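Local coordinates for pks18 (PDB 1TED), which is a type III polyketide synthase that probably extends medium- and long-chain aliphatic acyl-CoA starters with malonyl-CoA to make tri- and tetraketide alpha-pyrones, at residues D308-H313 / L327-E332; F253-D258 / A290-E295; D51-V56 / R71-S76. All blocks are in the same frame, centred on the assembly; numbering follows the deposited sequence.

Contact 1: D308-H313 / L327-E332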
# COMPACT_ATOMS: atom_id res chain seq x y z
N ASP A 308 11.64 -20.72 21.10
CA ASP A 308 11.17 -20.14 22.38
C ASP A 308 10.29 -19.00 21.86
O ASP A 308 10.77 -18.18 21.08
CB ASP A 308 12.29 -19.45 23.17
CG ASP A 308 13.61 -20.20 23.14
OD1 ASP A 308 13.71 -21.25 23.81
OD2 ASP A 308 14.54 -19.71 22.45
N LEU A 309 9.04 -18.92 22.26
CA LEU A 309 8.20 -17.82 21.78
C LEU A 309 7.56 -18.04 20.41
O LEU A 309 8.23 -18.19 19.39
CB LEU A 309 8.98 -16.49 21.69
CG LEU A 309 9.75 -15.94 22.89
CD1 LEU A 309 10.47 -14.66 22.48
CD2 LEU A 309 8.81 -15.68 24.04
N TRP A 310 6.24 -18.04 20.42
CA TRP A 310 5.47 -18.18 19.21
C TRP A 310 4.52 -17.00 19.20
O TRP A 310 3.53 -16.98 19.93
CB TRP A 310 4.72 -19.51 19.20
CG TRP A 310 5.63 -20.69 18.93
CD1 TRP A 310 6.21 -21.51 19.85
CD2 TRP A 310 6.08 -21.14 17.64
NE1 TRP A 310 7.01 -22.44 19.22
CE2 TRP A 310 6.94 -22.23 17.87
CE3 TRP A 310 5.84 -20.73 16.33
CZ2 TRP A 310 7.57 -22.92 16.82
CZ3 TRP A 310 6.47 -21.41 15.28
CH2 TRP A 310 7.32 -22.50 15.54
N ALA A 311 4.86 -15.99 18.41
CA ALA A 311 4.02 -14.80 18.30
C ALA A 311 2.98 -15.06 17.22
O ALA A 311 3.10 -14.61 16.07
CB ALA A 311 4.88 -13.57 17.94
N ILE A 312 1.96 -15.82 17.60
CA ILE A 312 0.88 -16.17 16.69
C ILE A 312 -0.14 -15.05 16.66
O ILE A 312 -0.63 -14.63 17.70
CB ILE A 312 0.19 -17.47 17.15
CG1 ILE A 312 1.21 -18.62 17.17
CG2 ILE A 312 -1.00 -17.77 16.25
CD1 ILE A 312 0.67 -19.91 17.74
N HIS A 313 -0.47 -14.57 15.46
CA HIS A 313 -1.45 -13.51 15.35
C HIS A 313 -2.72 -13.88 16.11
O HIS A 313 -3.41 -14.84 15.77
CB HIS A 313 -1.83 -13.24 13.90
CG HIS A 313 -2.98 -12.30 13.77
ND1 HIS A 313 -2.91 -10.99 14.20
CD2 HIS A 313 -4.26 -12.51 13.39
CE1 HIS A 313 -4.11 -10.44 14.11
NE2 HIS A 313 -4.95 -11.34 13.62
N LEU A 327 1.25 -26.72 14.50
CA LEU A 327 2.64 -26.83 14.93
C LEU A 327 2.91 -27.99 15.88
O LEU A 327 4.06 -28.38 16.08
CB LEU A 327 3.08 -25.52 15.60
CG LEU A 327 3.05 -24.24 14.76
CD1 LEU A 327 3.15 -23.03 15.69
CD2 LEU A 327 4.18 -24.27 13.75
N GLY A 328 1.86 -28.53 16.49
CA GLY A 328 2.04 -29.63 17.43
C GLY A 328 2.78 -29.17 18.68
O GLY A 328 3.57 -29.91 19.27
N ILE A 329 2.51 -27.94 19.10
CA ILE A 329 3.16 -27.37 20.26
C ILE A 329 2.24 -27.21 21.48
O ILE A 329 1.01 -27.26 21.36
CB ILE A 329 3.79 -26.01 19.88
CG1 ILE A 329 5.03 -26.27 19.03
CG2 ILE A 329 4.13 -25.20 21.11
CD1 ILE A 329 5.94 -25.09 18.90
N SER A 330 2.84 -27.05 22.65
CA SER A 330 2.09 -26.88 23.88
C SER A 330 1.28 -25.59 23.83
O SER A 330 1.77 -24.55 23.36
CB SER A 330 3.05 -26.85 25.08
OG SER A 330 2.36 -26.45 26.25
N ALA A 331 0.04 -25.66 24.30
CA ALA A 331 -0.86 -24.51 24.30
C ALA A 331 -0.30 -23.36 25.13
O ALA A 331 -0.65 -22.20 24.92
CB ALA A 331 -2.23 -24.92 24.85
N GLU A 332 0.57 -23.69 26.06
CA GLU A 332 1.17 -22.67 26.91
C GLU A 332 2.14 -21.78 26.15
O GLU A 332 2.41 -20.65 26.58
CB GLU A 332 1.85 -23.33 28.11
CG GLU A 332 0.85 -23.81 29.15
CD GLU A 332 1.36 -24.99 29.97
OE1 GLU A 332 2.39 -24.84 30.67
OE2 GLU A 332 0.72 -26.07 29.91
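The indole of Trp-310 takes Leu-327 over one face, and Ile-329 meets it obliquely. Leu-327 approaches from the opposite direction and sets its CD1 methyl 3.6 Å above the ring plane, toward the rim. This is a CH-pi contact: Leu-327 CD1 lies 3.9 Å from the centroid of the six-membered ring of Trp-310, 22° off the normal. The second methyl, Leu-327 CD2, reaches the far end of the same ring, 4.0 Å from Trp-310 CH2. With CG anti to the carbonyl carbon (chi1 -62°), both methyls are carried to the ring. Ile-329 crosses the indole at about a right angle and brings CD1 to the pyrrole end. That approach is modelled too close for its exact distance to carry weight. Ile-312, two residues along the strand, adds a looser touch, its CD1 being 4.5 Å from Leu-327 CD1.

Helix 317-327 ends at Gly-328 in a Schellman motif (phi 66°), and the residues before and after it both reach the indole.

Further out, strand 310-312 is an outermost strand, within this chain, of the large mixed sheet of the thiolase fold and pairs in parallel with strand 370-378, where Ala-311 bonds to Val-373 and Phe-375. Val-293 of helix 281-299 packs on both Trp-310 and Leu-327, and Ile-304 on both Trp-310 and Ile-329. With no hydrogen bond between the segments, shape and dispersion hold the end of helix 317-327 to the sheet edge, in a largely buried apolar layer.

Contact 2: F253-D258 / A290-E295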
# COMPACT_ATOMS: atom_id res chain seq x y z
N PHE A 253 9.13 -14.56 5.63
CA PHE A 253 8.56 -15.50 4.67
C PHE A 253 7.09 -15.20 4.35
O PHE A 253 6.37 -14.62 5.16
CB PHE A 253 8.68 -16.93 5.21
CG PHE A 253 7.94 -17.16 6.52
CD1 PHE A 253 6.59 -17.48 6.53
CD2 PHE A 253 8.60 -17.00 7.74
CE1 PHE A 253 5.90 -17.65 7.73
CE2 PHE A 253 7.92 -17.16 8.95
CZ PHE A 253 6.57 -17.49 8.95
N SER A 254 6.68 -15.60 3.16
CA SER A 254 5.31 -15.41 2.69
C SER A 254 4.90 -16.70 1.99
O SER A 254 5.73 -17.37 1.37
CB SER A 254 5.22 -14.27 1.68
OG SER A 254 5.98 -13.14 2.07
N GLN A 255 3.63 -17.06 2.10
CA GLN A 255 3.14 -18.26 1.44
C GLN A 255 1.67 -18.13 1.09
O GLN A 255 0.82 -18.07 1.97
CB GLN A 255 3.33 -19.49 2.33
CG GLN A 255 4.56 -20.30 2.01
CD GLN A 255 4.45 -21.05 0.70
OE1 GLN A 255 3.45 -21.70 0.43
NE2 GLN A 255 5.49 -20.97 -0.11
N LEU A 256 1.39 -18.08 -0.21
CA LEU A 256 0.01 -18.01 -0.67
C LEU A 256 -0.42 -19.47 -0.55
O LEU A 256 0.29 -20.36 -1.03
CB LEU A 256 -0.03 -17.58 -2.14
CG LEU A 256 -1.16 -16.68 -2.66
CD1 LEU A 256 -1.26 -16.86 -4.18
CD2 LEU A 256 -2.49 -17.01 -2.00
N LEU A 257 -1.55 -19.73 0.10
CA LEU A 257 -2.03 -21.10 0.24
C LEU A 257 -3.00 -21.47 -0.87
O LEU A 257 -4.01 -20.79 -1.07
CB LEU A 257 -2.74 -21.30 1.58
CG LEU A 257 -1.96 -21.00 2.85
CD1 LEU A 257 -2.91 -21.15 4.04
CD2 LEU A 257 -0.77 -21.94 2.98
N ASP A 258 -2.70 -22.55 -1.58
CA ASP A 258 -3.52 -23.03 -2.69
C ASP A 258 -5.00 -23.17 -2.39
O ASP A 258 -5.40 -23.77 -1.40
CB ASP A 258 -2.99 -24.38 -3.16
CG ASP A 258 -2.00 -24.25 -4.29
OD1 ASP A 258 -2.43 -23.91 -5.41
OD2 ASP A 258 -0.79 -24.47 -4.05
N ALA A 290 2.03 -25.41 9.72
CA ALA A 290 3.14 -26.36 9.84
C ALA A 290 4.11 -26.46 8.64
O ALA A 290 5.31 -26.30 8.81
CB ALA A 290 2.59 -27.74 10.16
N PRO A 291 3.60 -26.72 7.43
CA PRO A 291 4.53 -26.82 6.30
C PRO A 291 5.38 -25.57 6.01
O PRO A 291 6.58 -25.69 5.74
CB PRO A 291 3.62 -27.22 5.13
CG PRO A 291 2.29 -26.69 5.53
CD PRO A 291 2.22 -26.97 7.00
N VAL A 292 4.78 -24.39 6.09
CA VAL A 292 5.54 -23.16 5.84
C VAL A 292 6.55 -22.89 6.96
O VAL A 292 7.73 -22.61 6.70
CB VAL A 292 4.62 -21.94 5.74
CG1 VAL A 292 5.38 -20.78 5.13
CG2 VAL A 292 3.40 -22.27 4.92
N VAL A 293 6.10 -22.99 8.21
CA VAL A 293 6.98 -22.75 9.35
C VAL A 293 8.13 -23.75 9.38
O VAL A 293 9.27 -23.39 9.69
CB VAL A 293 6.21 -22.82 10.68
CG1 VAL A 293 7.18 -22.90 11.85
CG2 VAL A 293 5.32 -21.59 10.81
N THR A 294 7.84 -25.00 9.05
CA THR A 294 8.85 -26.04 9.04
C THR A 294 9.90 -25.83 7.95
O THR A 294 11.10 -26.02 8.17
CB THR A 294 8.22 -27.43 8.84
OG1 THR A 294 7.38 -27.74 9.96
CG2 THR A 294 9.31 -28.51 8.72
N GLU A 295 9.44 -25.44 6.76
CA GLU A 295 10.35 -25.22 5.65
C GLU A 295 11.28 -24.04 5.93
O GLU A 295 12.48 -24.12 5.68
CB GLU A 295 9.57 -24.99 4.36
CG GLU A 295 10.39 -25.29 3.12
CD GLU A 295 10.73 -26.77 2.99
OE1 GLU A 295 11.13 -27.39 3.99
OE2 GLU A 295 10.60 -27.32 1.87
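Val-292 points from its helix at the strand, and its contacts begin at the branch point: CB lies 4.1 Å from Gln-255 CG. From there CG1, which its position anti to the backbone N (chi1 -165°) carries to the strand, meets two residues. It presses on the aliphatic part of Gln-255, with Val-292 CG1 only 3.3 Å from Gln-255 CG, a tight approach for two carbons. The same methyl touches the Phe-253 ring obliquely, with Val-292 CG1 to Phe-253 CD1 at 3.8 Å. The other branch, Val-292 CG2, meets the glutamine, 3.7 Å from Gln-255 CG, with the end of Leu-257 a little further off.

Phe-253 and Gln-255 are alternate residues of strand 247-256 and both point toward the helix, whereas Ser-254 between them points away. Helix 281-299 thus lies on a face of the large central sheet, the layered helix-on-sheet arrangement of the thiolase fold. Ser-254, by contrast, packs on Ile-165 of the second subunit, and Leu-256 makes backbone hydrogen bonds to that subunit.

The Gln-255 chain bends at chi2 (-71°), which turns the amide away from the valine and leaves CB and CG to do the touching. On the helix, Pro-291 brings a kink, its N having no bond to the preceding turn. Just before it, Ala-290 O accepts from both the N and the hydroxyl of Thr-294, and Thr-294 OG1 sits 2.8 Å from Ala-290 O, above the carbonyl plane by 41°.

Contact 3: D51-V56 / R71-S76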
# COMPACT_ATOMS: atom_id res chain seq x y z
N ASP A 51 -20.57 -6.49 28.88
CA ASP A 51 -21.49 -5.38 28.65
C ASP A 51 -21.78 -5.27 27.15
O ASP A 51 -22.93 -5.10 26.75
CB ASP A 51 -20.89 -4.05 29.16
CG ASP A 51 -20.56 -4.08 30.64
OD1 ASP A 51 -21.36 -4.60 31.44
OD2 ASP A 51 -19.48 -3.57 31.02
N ALA A 52 -20.75 -5.39 26.33
CA ALA A 52 -20.92 -5.32 24.88
C ALA A 52 -21.97 -6.33 24.42
O ALA A 52 -22.87 -5.98 23.66
CB ALA A 52 -19.59 -5.60 24.17
N ALA A 53 -21.85 -7.57 24.88
CA ALA A 53 -22.80 -8.62 24.51
C ALA A 53 -24.23 -8.21 24.86
O ALA A 53 -25.15 -8.32 24.02
CB ALA A 53 -22.44 -9.93 25.20
N ASP A 54 -24.44 -7.73 26.08
CA ASP A 54 -25.78 -7.32 26.50
C ASP A 54 -26.30 -6.15 25.66
O ASP A 54 -27.45 -6.17 25.21
CB ASP A 54 -25.80 -6.93 27.98
CG ASP A 54 -25.49 -8.10 28.89
OD1 ASP A 54 -26.01 -9.22 28.64
OD2 ASP A 54 -24.72 -7.91 29.86
N ARG A 55 -25.47 -5.15 25.43
CA ARG A 55 -25.89 -3.99 24.66
C ARG A 55 -26.14 -4.29 23.19
O ARG A 55 -26.96 -3.64 22.55
CB ARG A 55 -24.86 -2.86 24.84
CG ARG A 55 -24.66 -2.55 26.31
CD ARG A 55 -23.84 -1.30 26.60
NE ARG A 55 -23.57 -1.22 28.03
CZ ARG A 55 -22.96 -0.20 28.64
NH1 ARG A 55 -22.56 0.85 27.93
NH2 ARG A 55 -22.75 -0.23 29.95
N VAL A 56 -25.43 -5.27 22.65
CA VAL A 56 -25.62 -5.66 21.26
C VAL A 56 -26.87 -6.54 21.18
O VAL A 56 -27.64 -6.47 20.23
CB VAL A 56 -24.41 -6.44 20.72
CG1 VAL A 56 -24.72 -7.00 19.33
CG2 VAL A 56 -23.19 -5.53 20.67
N ARG A 71 -24.07 -16.44 22.54
CA ARG A 71 -23.17 -17.54 22.16
C ARG A 71 -21.93 -16.98 21.48
O ARG A 71 -20.80 -17.22 21.91
CB ARG A 71 -23.87 -18.49 21.18
CG ARG A 71 -25.21 -19.01 21.63
CD ARG A 71 -25.87 -19.80 20.51
NE ARG A 71 -27.32 -19.66 20.54
CZ ARG A 71 -28.11 -19.78 19.47
NH1 ARG A 71 -27.58 -20.04 18.29
NH2 ARG A 71 -29.42 -19.60 19.59
N VAL A 72 -22.16 -16.24 20.40
CA VAL A 72 -21.10 -15.64 19.62
C VAL A 72 -20.39 -14.54 20.40
O VAL A 72 -19.86 -13.59 19.81
CB VAL A 72 -21.66 -15.06 18.29
CG1 VAL A 72 -22.65 -13.95 18.58
CG2 VAL A 72 -20.53 -14.56 17.40
N TYR A 73 -20.37 -14.65 21.72
CA TYR A 73 -19.70 -13.65 22.55
C TYR A 73 -19.00 -14.33 23.71
O TYR A 73 -17.90 -13.93 24.09
CB TYR A 73 -20.71 -12.61 23.08
CG TYR A 73 -20.71 -11.31 22.29
CD1 TYR A 73 -19.73 -10.35 22.48
CD2 TYR A 73 -21.67 -11.09 21.30
CE1 TYR A 73 -19.70 -9.19 21.70
CE2 TYR A 73 -21.65 -9.94 20.51
CZ TYR A 73 -20.66 -9.00 20.72
OH TYR A 73 -20.62 -7.89 19.91
N GLN A 74 -19.62 -15.37 24.26
CA GLN A 74 -18.99 -16.09 25.35
C GLN A 74 -17.93 -17.01 24.75
O GLN A 74 -17.07 -17.52 25.47
CB GLN A 74 -20.02 -16.89 26.16
CG GLN A 74 -20.93 -17.79 25.35
CD GLN A 74 -21.91 -18.55 26.23
OE1 GLN A 74 -22.62 -17.96 27.06
NE2 GLN A 74 -21.97 -19.87 26.04
N LYS A 75 -18.00 -17.21 23.44
CA LYS A 75 -17.03 -18.06 22.76
C LYS A 75 -15.90 -17.25 22.11
O LYS A 75 -15.05 -17.79 21.42
CB LYS A 75 -17.74 -18.92 21.70
N SER A 76 -15.88 -15.94 22.36
CA SER A 76 -14.85 -15.07 21.78
C SER A 76 -13.51 -15.14 22.50
O SER A 76 -12.46 -14.94 21.90
CB SER A 76 -15.33 -13.62 21.79
OG SER A 76 -15.36 -13.12 23.12
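Tyr-73 spreads one face of its ring over the backbone of helix 49-57 at Ala-53. The evidence for a CH-pi contact is direct: Ala-53 CA lies 4.0 Å from the centroid of the Tyr-73 ring and only 8° off its normal, almost straight above the centre. The methyl of the same alanine falls nearer the root of the side chain, with Ala-53 CB 3.7 Å from Tyr-73 CG. Two neighbours meet the ring obliquely. Ala-52 CB is a looser partner, 4.4 Å from Tyr-73 CE1, whereas Val-56, one turn further along, crosses at about a right angle and places CG2 3.6 Å from Tyr-73 OH. Val-56 CG2 gets there by standing anti to the carbonyl carbon, its sister CG1 being anti to the backbone N (chi1 172°).

No hydrogen bond joins the two segments, but the backbone carrying the ring is tied locally. The hydroxyl of Ser-76 donates to the carbonyl of Tyr-73, OG to O 2.8 Å, tilted 26° from the carbonyl plane. Ser-76 OG also bonds to Gln-49 NE2, a link to the start of helix 49-57.

The tyrosine touches a bound myristic acid, and its side chain is about 5 Å from that of His-221, a substrate-binding residue by similarity. Tyr-73, on helix 68-74, therefore borders the acyl-binding region, packing on helix 49-57 and also touching Ser-222 of helix 215-223; the paired strands 46-48 and 80-82 come before helix 49-57 and after helix 68-74 in the chain.

Contact 2 lies on helix 281-299, which also packs against contact 1, and both reach the large mixed sheet. Val-292 of that helix serves contact 2, and Val-293 turns to contact 1, its CG1 lying 3.7 Å from Trp-310 CH2. Contacts 1 and 3 are mostly buried, three of four touching residues in each, whereas contact 2 is only partly buried, beside residues that meet the second subunit. Contact 3 stands apart in the N-terminal domain, its centre about 27 Å from that of contact 1. None is bridged by a hydrogen bond. Contacts 1 and 3 use an aromatic face under a carbon atom, contact 2 a valine methyl against a glutamine stem and, obliquely, a phenylalanine ring; contact 3 alone touches the fatty acid.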